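Local coordinates for uncharacterized protein (Vanderwaltozyma polyspora, PDB 5THE) that probably binds RNA, being the C-terminal lobe, with its Piwi domain, of a budding yeast Argonaute, at residues 2-14 / 456-470. Numbering follows the deposited sequence.
Sequences IYKVENRHDYGTK and CLYDENQSTSDYLQE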
ATOM      1  N   ILE A   2     -27.883  -1.458 -15.393  1.00 42.49           N
ATOM      2  CA  ILE A   2     -26.647  -0.679 -15.305  1.00 37.09           C
ATOM      3  C   ILE A   2     -26.493  -0.203 -13.862  1.00 36.17           C
ATOM      4  O   ILE A   2     -27.460   0.265 -13.252  1.00 30.57           O
ATOM      5  CB  ILE A   2     -26.642   0.499 -16.303  1.00 41.77           C
ATOM      6  CG1 ILE A   2     -25.311   1.251 -16.267  1.00 48.28           C
ATOM      7  CG2 ILE A   2     -27.804   1.444 -16.049  1.00 44.75           C
ATOM      8  CD1 ILE A   2     -25.292   2.488 -17.179  1.00 44.17           C
ATOM      9  N   TYR A   3     -25.290  -0.373 -13.298  1.00 34.86           N
ATOM     10  CA  TYR A   3     -24.951   0.086 -11.940  1.00 36.75           C
ATOM     11  C   TYR A   3     -25.765  -0.619 -10.861  1.00 35.09           C
ATOM     12  O   TYR A   3     -26.072  -0.040  -9.821  1.00 34.71           O
ATOM     13  CB  TYR A   3     -25.089   1.608 -11.792  1.00 27.28           C
ATOM     14  CG  TYR A   3     -24.200   2.355 -12.760  1.00 35.61           C
ATOM     15  CD1 TYR A   3     -22.870   1.972 -12.939  1.00 35.82           C
ATOM     16  CD2 TYR A   3     -24.699   3.408 -13.535  1.00 32.47           C
ATOM     17  CE1 TYR A   3     -22.055   2.627 -13.838  1.00 36.97           C
ATOM     18  CE2 TYR A   3     -23.887   4.077 -14.441  1.00 30.83           C
ATOM     19  CZ  TYR A   3     -22.565   3.673 -14.583  1.00 33.03           C
ATOM     20  OH  TYR A   3     -21.738   4.309 -15.463  1.00 33.59           O
ATOM     21  N   LYS A   4     -26.109  -1.873 -11.089  1.00 36.60           N
ATOM     22  CA  LYS A   4     -26.652  -2.723 -10.042  1.00 44.70           C
ATOM     23  C   LYS A   4     -25.521  -3.550  -9.447  1.00 37.05           C
ATOM     24  O   LYS A   4     -24.547  -3.866 -10.132  1.00 29.73           O
ATOM     25  CB  LYS A   4     -27.745  -3.639 -10.596  1.00 44.37           C
ATOM     26  CG  LYS A   4     -28.833  -2.880 -11.330  1.00 52.40           C
ATOM     27  CD  LYS A   4     -29.443  -1.803 -10.445  1.00 59.25           C
ATOM     28  CE  LYS A   4     -30.430  -0.929 -11.204  1.00 62.75           C
ATOM     29  NZ  LYS A   4     -30.993   0.131 -10.320  1.00 66.81           N
ATOM     30  N   VAL A   5     -25.654  -3.892  -8.162  1.00 31.40           N
ATOM     31  CA  VAL A   5     -24.657  -4.745  -7.527  1.00 27.87           C
ATOM     32  C   VAL A   5     -24.631  -6.096  -8.227  1.00 31.21           C
ATOM     33  O   VAL A   5     -25.676  -6.713  -8.468  1.00 30.01           O
ATOM     34  CB  VAL A   5     -24.937  -4.889  -6.024  1.00 28.77           C
ATOM     35  CG1 VAL A   5     -23.944  -5.855  -5.391  1.00 24.83           C
ATOM     36  CG2 VAL A   5     -24.864  -3.538  -5.352  1.00 30.43           C
ATOM     37  N   GLU A   6     -23.427  -6.539  -8.581  1.00 22.27           N
ATOM     38  CA  GLU A   6     -23.216  -7.811  -9.261  1.00 26.82           C
ATOM     39  C   GLU A   6     -23.782  -8.969  -8.444  1.00 27.40           C
ATOM     40  O   GLU A   6     -23.643  -9.012  -7.218  1.00 29.51           O
ATOM     41  CB  GLU A   6     -21.705  -8.016  -9.474  1.00 27.76           C
ATOM     42  CG  GLU A   6     -21.310  -9.005 -10.551  1.00 34.38           C
ATOM     43  CD  GLU A   6     -21.592  -8.476 -11.956  1.00 42.06           C
ATOM     44  OE1 GLU A   6     -21.635  -7.229 -12.154  1.00 40.38           O
ATOM     45  OE2 GLU A   6     -21.784  -9.310 -12.860  1.00 42.36           O
ATOM     46  N   ASN A   7     -24.414  -9.917  -9.125  1.00 25.01           N
ATOM     47  CA  ASN A   7     -24.747 -11.187  -8.496  1.00 27.89           C
ATOM     48  C   ASN A   7     -23.644 -12.194  -8.773  1.00 28.36           C
ATOM     49  O   ASN A   7     -22.831 -12.013  -9.685  1.00 29.56           O
ATOM     50  CB  ASN A   7     -26.087 -11.712  -9.009  1.00 31.13           C
ATOM     51  CG  ASN A   7     -27.251 -10.827  -8.590  1.00 35.51           C
ATOM     52  OD1 ASN A   7     -27.449 -10.564  -7.407  1.00 44.01           O
ATOM     53  ND2 ASN A   7     -28.011 -10.360  -9.554  1.00 33.93           N
ATOM     54  N   ARG A   8     -23.620 -13.264  -7.969  1.00 24.37           N
ATOM     55  CA  ARG A   8     -22.589 -14.287  -8.092  1.00 24.72           C
ATOM     56  C   ARG A   8     -22.615 -14.932  -9.474  1.00 31.11           C
ATOM     57  O   ARG A   8     -23.679 -15.300  -9.973  1.00 31.85           O
ATOM     58  CB  ARG A   8     -22.787 -15.352  -7.020  1.00 26.48           C
ATOM     59  CG  ARG A   8     -21.910 -16.571  -7.190  1.00 22.91           C
ATOM     60  CD  ARG A   8     -22.046 -17.564  -5.987  1.00 22.76           C
ATOM     61  NE  ARG A   8     -21.709 -16.945  -4.697  1.00 20.84           N
ATOM     62  CZ  ARG A   8     -20.462 -16.674  -4.308  1.00 23.02           C
ATOM     63  NH1 ARG A   8     -19.446 -16.975  -5.109  1.00 20.41           N
ATOM     64  NH2 ARG A   8     -20.230 -16.115  -3.119  1.00 21.01           N
ATOM     65  N   HIS A   9     -21.441 -15.070 -10.094  1.00 40.47           N
ATOM     66  CA  HIS A   9     -21.361 -15.759 -11.385  1.00 50.07           C
ATOM     67  C   HIS A   9     -21.250 -17.272 -11.211  1.00 40.95           C
ATOM     68  O   HIS A   9     -21.964 -18.046 -11.854  1.00 37.40           O
ATOM     69  CB  HIS A   9     -20.148 -15.273 -12.195  1.00 52.21           C
ATOM     70  CG  HIS A   9     -20.072 -13.792 -12.376  1.00 57.52           C
ATOM     71  ND1 HIS A   9     -18.965 -13.173 -12.918  1.00 60.34           N
ATOM     72  CD2 HIS A   9     -20.959 -12.804 -12.103  1.00 62.94           C
ATOM     73  CE1 HIS A   9     -19.171 -11.869 -12.968  1.00 60.80           C
ATOM     74  NE2 HIS A   9     -20.372 -11.619 -12.480  1.00 65.73           N
ATOM     75  N   ASP A  10     -20.363 -17.692 -10.331  1.00 30.23           N
ATOM     76  CA  ASP A  10     -19.925 -19.069 -10.207  1.00 21.76           C
ATOM     77  C   ASP A  10     -19.230 -19.190  -8.855  1.00 26.24           C
ATOM     78  O   ASP A  10     -19.268 -18.262  -8.036  1.00 29.46           O
ATOM     79  CB  ASP A  10     -19.012 -19.439 -11.375  1.00 25.51           C
ATOM     80  CG  ASP A  10     -17.709 -18.630 -11.388  1.00 31.18           C
ATOM     81  OD1 ASP A  10     -17.568 -17.663 -10.612  1.00 32.59           O
ATOM     82  OD2 ASP A  10     -16.814 -18.972 -12.188  1.00 42.35           O
ATOM     83  N   TYR A  11     -18.584 -20.326  -8.632  1.00 27.80           N
ATOM     84  CA  TYR A  11     -17.738 -20.568  -7.478  1.00 29.18           C
ATOM     85  C   TYR A  11     -16.347 -20.927  -7.980  1.00 28.91           C
ATOM     86  O   TYR A  11     -16.181 -21.389  -9.107  1.00 28.71           O
ATOM     87  CB  TYR A  11     -18.298 -21.707  -6.601  1.00 23.08           C
ATOM     88  CG  TYR A  11     -19.607 -21.357  -5.937  1.00 29.54           C
ATOM     89  CD1 TYR A  11     -19.630 -20.686  -4.723  1.00 27.96           C
ATOM     90  CD2 TYR A  11     -20.820 -21.676  -6.536  1.00 31.80           C
ATOM     91  CE1 TYR A  11     -20.823 -20.357  -4.114  1.00 28.04           C
ATOM     92  CE2 TYR A  11     -22.017 -21.358  -5.928  1.00 25.28           C
ATOM     93  CZ  TYR A  11     -22.009 -20.706  -4.724  1.00 29.82           C
ATOM     94  OH  TYR A  11     -23.198 -20.381  -4.136  1.00 36.11           O
ATOM     95  N   GLY A  12     -15.339 -20.721  -7.139  1.00 26.16           N
ATOM     96  CA  GLY A  12     -13.998 -21.116  -7.512  1.00 22.85           C
ATOM     97  C   GLY A  12     -13.806 -22.622  -7.482  1.00 24.16           C
ATOM     98  O   GLY A  12     -14.521 -23.375  -6.813  1.00 27.45           O
ATOM     99  N   THR A  13     -12.793 -23.073  -8.216  1.00 27.77           N
ATOM    100  CA  THR A  13     -12.508 -24.498  -8.346  1.00 28.70           C
ATOM    101  C   THR A  13     -11.071 -24.873  -8.047  1.00 27.19           C
ATOM    102  O   THR A  13     -10.803 -26.059  -7.813  1.00 27.92           O
ATOM    103  CB  THR A  13     -12.828 -25.005  -9.769  1.00 27.67           C
ATOM    104  OG1 THR A  13     -11.892 -24.447 -10.699  1.00 25.36           O
ATOM    105  CG2 THR A  13     -14.269 -24.648 -10.201  1.00 29.31           C
ATOM    106  N   LYS A  14     -10.138 -23.929  -8.073  1.00 24.00           N
ATOM    107  CA  LYS A  14      -8.722 -24.265  -8.033  1.00 28.79           C
ATOM    108  C   LYS A  14      -8.224 -24.448  -6.602  1.00 25.02           C
ATOM    109  O   LYS A  14      -8.835 -23.990  -5.637  1.00 28.07           O
ATOM    110  CB  LYS A  14      -7.911 -23.179  -8.730  1.00 25.57           C
ATOM    111  CG  LYS A  14      -8.210 -23.112 -10.222  1.00 31.63           C
ATOM    112  CD  LYS A  14      -7.381 -22.048 -10.899  1.00 33.67           C
ATOM    113  CE  LYS A  14      -7.622 -22.060 -12.404  1.00 42.41           C
ATOM    114  NZ  LYS A  14      -6.841 -20.987 -13.088  1.00 46.60           N
ATOM    115  N   CYS A 456     -17.104  -8.951  -5.132  1.00 24.14           N
ATOM    116  CA  CYS A 456     -17.179  -8.343  -6.451  1.00 24.31           C
ATOM    117  C   CYS A 456     -18.526  -7.630  -6.545  1.00 27.48           C
ATOM    118  O   CYS A 456     -19.576  -8.279  -6.581  1.00 27.31           O
ATOM    119  CB  CYS A 456     -17.026  -9.379  -7.557  1.00 23.76           C
ATOM    120  SG  CYS A 456     -17.128  -8.603  -9.210  1.00 27.52           S
ATOM    121  N   LEU A 457     -18.498  -6.298  -6.558  1.00 24.00           N
ATOM    122  CA  LEU A 457     -19.712  -5.494  -6.605  1.00 27.97           C
ATOM    123  C   LEU A 457     -20.124  -5.140  -8.027  1.00 29.90           C
ATOM    124  O   LEU A 457     -21.294  -4.804  -8.263  1.00 24.51           O
ATOM    125  CB  LEU A 457     -19.512  -4.199  -5.813  1.00 26.50           C
ATOM    126  CG  LEU A 457     -19.119  -4.292  -4.330  1.00 27.65           C
ATOM    127  CD1 LEU A 457     -19.072  -2.902  -3.693  1.00 25.18           C
ATOM    128  CD2 LEU A 457     -20.088  -5.177  -3.583  1.00 19.89           C
ATOM    129  N   TYR A 458     -19.197  -5.203  -8.979  1.00 24.19           N
ATOM    130  CA  TYR A 458     -19.484  -4.782 -10.343  1.00 23.99           C
ATOM    131  C   TYR A 458     -18.421  -5.373 -11.245  1.00 27.96           C
ATOM    132  O   TYR A 458     -17.247  -5.378 -10.891  1.00 29.27           O
ATOM    133  CB  TYR A 458     -19.485  -3.261 -10.487  1.00 22.60           C
ATOM    134  CG  TYR A 458     -20.266  -2.767 -11.683  1.00 27.07           C
ATOM    135  CD1 TYR A 458     -21.646  -2.913 -11.727  1.00 34.24           C
ATOM    136  CD2 TYR A 458     -19.635  -2.131 -12.764  1.00 30.53           C
ATOM    137  CE1 TYR A 458     -22.390  -2.447 -12.811  1.00 39.48           C
ATOM    138  CE2 TYR A 458     -20.378  -1.655 -13.862  1.00 30.36           C
ATOM    139  CZ  TYR A 458     -21.759  -1.824 -13.868  1.00 38.90           C
ATOM    140  OH  TYR A 458     -22.541  -1.380 -14.915  1.00 45.68           O
ATOM    141  N   ASP A 459     -18.822  -5.867 -12.407  1.00 27.67           N
ATOM    142  CA  ASP A 459     -17.842  -6.530 -13.251  1.00 21.32           C
ATOM    143  C   ASP A 459     -18.318  -6.446 -14.699  1.00 27.05           C
ATOM    144  O   ASP A 459     -19.268  -7.132 -15.080  1.00 29.09           O
ATOM    145  CB  ASP A 459     -17.627  -7.977 -12.805  1.00 22.14           C
ATOM    146  CG  ASP A 459     -16.756  -8.735 -13.728  1.00 31.15           C
ATOM    147  OD1 ASP A 459     -17.074  -9.896 -14.033  1.00 34.66           O
ATOM    148  OD2 ASP A 459     -15.749  -8.158 -14.159  1.00 30.72           O
ATOM    149  N   GLU A 460     -17.628  -5.642 -15.502  1.00 31.27           N
ATOM    150  CA  GLU A 460     -17.830  -5.651 -16.943  1.00 28.84           C
ATOM    151  C   GLU A 460     -16.759  -6.461 -17.653  1.00 34.47           C
ATOM    152  O   GLU A 460     -16.592  -6.334 -18.869  1.00 32.35           O
ATOM    153  CB  GLU A 460     -17.873  -4.224 -17.495  1.00 22.26           C
ATOM    154  CG  GLU A 460     -18.471  -3.235 -16.528  1.00 25.23           C
ATOM    155  CD  GLU A 460     -18.475  -1.824 -17.080  1.00 32.72           C
ATOM    156  OE1 GLU A 460     -19.426  -1.468 -17.804  1.00 33.61           O
ATOM    157  OE2 GLU A 460     -17.505  -1.086 -16.835  1.00 35.68           O
ATOM    158  N   ASN A 461     -16.023  -7.294 -16.923  1.00 32.87           N
ATOM    159  CA  ASN A 461     -14.881  -7.977 -17.510  1.00 30.48           C
ATOM    160  C   ASN A 461     -15.045  -9.488 -17.541  1.00 26.04           C
ATOM    161  O   ASN A 461     -14.060 -10.189 -17.763  1.00 25.63           O
ATOM    162  CB  ASN A 461     -13.595  -7.595 -16.775  1.00 28.49           C
ATOM    163  CG  ASN A 461     -13.121  -6.199 -17.138  1.00 30.86           C
ATOM    164  OD1 ASN A 461     -12.862  -5.919 -18.303  1.00 36.20           O
ATOM    165  ND2 ASN A 461     -13.018  -5.320 -16.148  1.00 25.30           N
ATOM    166  N   GLN A 462     -16.267 -10.005 -17.345  1.00 26.77           N
ATOM    167  CA  GLN A 462     -16.544 -11.440 -17.504  1.00 32.51           C
ATOM    168  C   GLN A 462     -15.629 -12.270 -16.607  1.00 33.98           C
ATOM    169  O   GLN A 462     -15.020 -13.257 -17.039  1.00 32.60           O
ATOM    170  CB  GLN A 462     -16.400 -11.892 -18.962  1.00 39.14           C
ATOM    171  CG  GLN A 462     -17.404 -11.306 -19.932  1.00 46.39           C
ATOM    172  CD  GLN A 462     -16.992  -9.935 -20.454  1.00 51.90           C
ATOM    173  OE1 GLN A 462     -15.834  -9.718 -20.842  1.00 47.84           O
ATOM    174  NE2 GLN A 462     -17.940  -8.998 -20.459  1.00 46.98           N
ATOM    175  N   SER A 463     -15.525 -11.853 -15.352  1.00 25.93           N
ATOM    176  CA  SER A 463     -14.577 -12.451 -14.422  1.00 32.41           C
ATOM    177  C   SER A 463     -15.197 -13.660 -13.737  1.00 29.04           C
ATOM    178  O   SER A 463     -16.333 -13.598 -13.267  1.00 30.02           O
ATOM    179  CB  SER A 463     -14.144 -11.434 -13.372  1.00 25.44           C
ATOM    180  OG  SER A 463     -13.677 -10.257 -13.997  1.00 38.58           O
ATOM    181  N   THR A 464     -14.438 -14.743 -13.666  1.00 24.63           N
ATOM    182  CA  THR A 464     -14.837 -15.919 -12.910  1.00 24.31           C
ATOM    183  C   THR A 464     -14.290 -15.836 -11.490  1.00 23.58           C
ATOM    184  O   THR A 464     -13.352 -15.090 -11.205  1.00 26.97           O
ATOM    185  CB  THR A 464     -14.306 -17.193 -13.561  1.00 26.23           C
ATOM    186  OG1 THR A 464     -12.874 -17.167 -13.510  1.00 23.40           O
ATOM    187  CG2 THR A 464     -14.786 -17.323 -15.006  1.00 23.59           C
ATOM    188  N   SER A 465     -14.877 -16.636 -10.595  1.00 23.26           N
ATOM    189  CA  SER A 465     -14.357 -16.692  -9.233  1.00 25.59           C
ATOM    190  C   SER A 465     -12.874 -17.048  -9.216  1.00 22.63           C
ATOM    191  O   SER A 465     -12.100 -16.449  -8.468  1.00 22.99           O
ATOM    192  CB  SER A 465     -15.149 -17.689  -8.396  1.00 22.49           C
ATOM    193  OG  SER A 465     -16.435 -17.178  -8.100  1.00 27.99           O
ATOM    194  N   ASP A 466     -12.461 -18.026 -10.035  1.00 23.99           N
ATOM    195  CA  ASP A 466     -11.046 -18.427 -10.034  1.00 25.26           C
ATOM    196  C   ASP A 466     -10.136 -17.284 -10.456  1.00 23.51           C
ATOM    197  O   ASP A 466      -9.048 -17.097  -9.888  1.00 27.17           O
ATOM    198  CB  ASP A 466     -10.794 -19.617 -10.968  1.00 21.66           C
ATOM    199  CG  ASP A 466     -11.261 -20.958 -10.403  1.00 26.82           C
ATOM    200  OD1 ASP A 466     -11.787 -21.751 -11.199  1.00 23.93           O
ATOM    201  OD2 ASP A 466     -11.117 -21.222  -9.187  1.00 26.42           O
ATOM    202  N   TYR A 467     -10.533 -16.531 -11.482  1.00 26.75           N
ATOM    203  CA  TYR A 467      -9.748 -15.391 -11.930  1.00 22.86           C
ATOM    204  C   TYR A 467      -9.656 -14.322 -10.839  1.00 25.74           C
ATOM    205  O   TYR A 467      -8.562 -13.853 -10.489  1.00 18.88           O
ATOM    206  CB  TYR A 467     -10.361 -14.817 -13.210  1.00 23.45           C
ATOM    207  CG  TYR A 467      -9.730 -13.517 -13.655  1.00 29.93           C
ATOM    208  CD1 TYR A 467      -8.462 -13.507 -14.224  1.00 29.73           C
ATOM    209  CD2 TYR A 467     -10.388 -12.301 -13.488  1.00 28.55           C
ATOM    210  CE1 TYR A 467      -7.860 -12.336 -14.618  1.00 29.28           C
ATOM    211  CE2 TYR A 467      -9.788 -11.111 -13.889  1.00 33.52           C
ATOM    212  CZ  TYR A 467      -8.527 -11.149 -14.473  1.00 35.89           C
ATOM    213  OH  TYR A 467      -7.886  -9.997 -14.867  1.00 41.71           O
ATOM    214  N   LEU A 468     -10.802 -13.956 -10.255  1.00 19.37           N
ATOM    215  CA  LEU A 468     -10.777 -12.909  -9.237  1.00 28.82           C
ATOM    216  C   LEU A 468     -10.029 -13.365  -7.994  1.00 28.13           C
ATOM    217  O   LEU A 468      -9.315 -12.573  -7.371  1.00 28.49           O
ATOM    218  CB  LEU A 468     -12.198 -12.480  -8.871  1.00 27.28           C
ATOM    219  CG  LEU A 468     -12.985 -11.729  -9.943  1.00 30.45           C
ATOM    220  CD1 LEU A 468     -14.277 -11.221  -9.332  1.00 36.31           C
ATOM    221  CD2 LEU A 468     -12.163 -10.587 -10.528  1.00 27.01           C
ATOM    222  N   GLN A 469     -10.181 -14.638  -7.611  1.00 21.89           N
ATOM    223  CA  GLN A 469      -9.506 -15.092  -6.400  1.00 25.61           C
ATOM    224  C   GLN A 469      -8.010 -15.187  -6.618  1.00 23.98           C
ATOM    225  O   GLN A 469      -7.231 -14.935  -5.692  1.00 21.57           O
ATOM    226  CB  GLN A 469     -10.081 -16.434  -5.932  1.00 19.28           C
ATOM    227  CG  GLN A 469     -11.499 -16.270  -5.385  1.00 19.45           C
ATOM    228  CD  GLN A 469     -12.285 -17.573  -5.277  1.00 26.01           C
ATOM    229  OE1 GLN A 469     -11.747 -18.649  -5.423  1.00 23.16           O
ATOM    230  NE2 GLN A 469     -13.563 -17.463  -5.036  1.00 28.08           N
ATOM    231  N   GLU A 470      -7.589 -15.525  -7.839  1.00 20.38           N
ATOM    232  CA  GLU A 470      -6.162 -15.602  -8.092  1.00 22.21           C
ATOM    233  C   GLU A 470      -5.540 -14.210  -8.082  1.00 25.46           C
ATOM    234  O   GLU A 470      -4.470 -14.007  -7.503  1.00 23.16           O
ATOM    235  CB  GLU A 470      -5.905 -16.315  -9.425  1.00 21.06           C
ATOM    236  CG  GLU A 470      -4.435 -16.650  -9.661  1.00 23.96           C
ATOM    237  CD  GLU A 470      -4.194 -17.419 -10.933  1.00 37.50           C
ATOM    238  OE1 GLU A 470      -5.159 -17.731 -11.666  1.00 33.88           O
ATOM    239  OE2 GLU A 470      -3.014 -17.715 -11.193  1.00 42.62           O
TER
HETATM  240  O   HOH W   1     -21.837  -9.049  -5.336  1.00 29.37           O
HETATM  241  O   HOH W   2     -16.621 -17.012  -5.379  1.00 23.62           O
HETATM  242  O   HOH W   3     -14.389 -19.864 -11.252  1.00 24.90           O
HETATM  243  O   HOH W   4      -7.629 -18.355 -12.355  1.00 37.15           O
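Asp466 splits its carboxylate between backbone and side chain: OD2 takes Thr13 N at 2.7 Å and Lys14 N, both on its syn side though tilted from the carboxylate plane, while OD1 accepts from Thr13 OG1 at 2.7 Å. Were Asp466 replaced by an alanine, the two amides and the Thr13 hydroxyl would probably lose their common acceptor, and this end of the N-terminal segment would be likely to shift. Lys14 lays its CG against that carboxylate and runs on extended to a long salt bridge, NZ to Glu470 OE1 3.9 Å, which a water also spans.

Four residues earlier in the chain, Asp10 meets the start of helix 465-475. Its CG sits between backbone N and carbonyl carbon (chi1 64°), which brings OD1 to Ser465: the amide N arrives on the syn lone pair at 2.9 Å, the OG from above the carboxylate plane. Thr464, the N-cap, passes its CB alongside OD2. In the Piwi domain, whose fold is RNase H-like, this helix follows strand 452-459, and the irregular segment 2-14 runs alongside the strand end, the loop and the first turn of the helix before entering strand 16-22.

His9 stands edge-on between the two elements. ND1 donates its N-H to Ser463 O at 2.7 Å, nearly along the C=O axis, and NE2 donates to Glu6 OE2; a flip of the ring would probably break both bonds. Its CE1 edge abuts Asp459 OD1, the carboxylate 28° from the ring plane; Thr384 also bonds Asp459, at OD2. The bend in Glu6 at chi2 (71°) turns its carboxylate so that OE2 meets His9 and OE1 accepts, weakly, from Asp459 N. Glu6 N bonds Leu457 O at 2.8 Å, where Leu457 and Tyr458 together face Cys385, a classic beta bulge. Farther along, Tyr458 turns a ring edge to Lys4 O, and its OH weakly accepts from Tyr3 N.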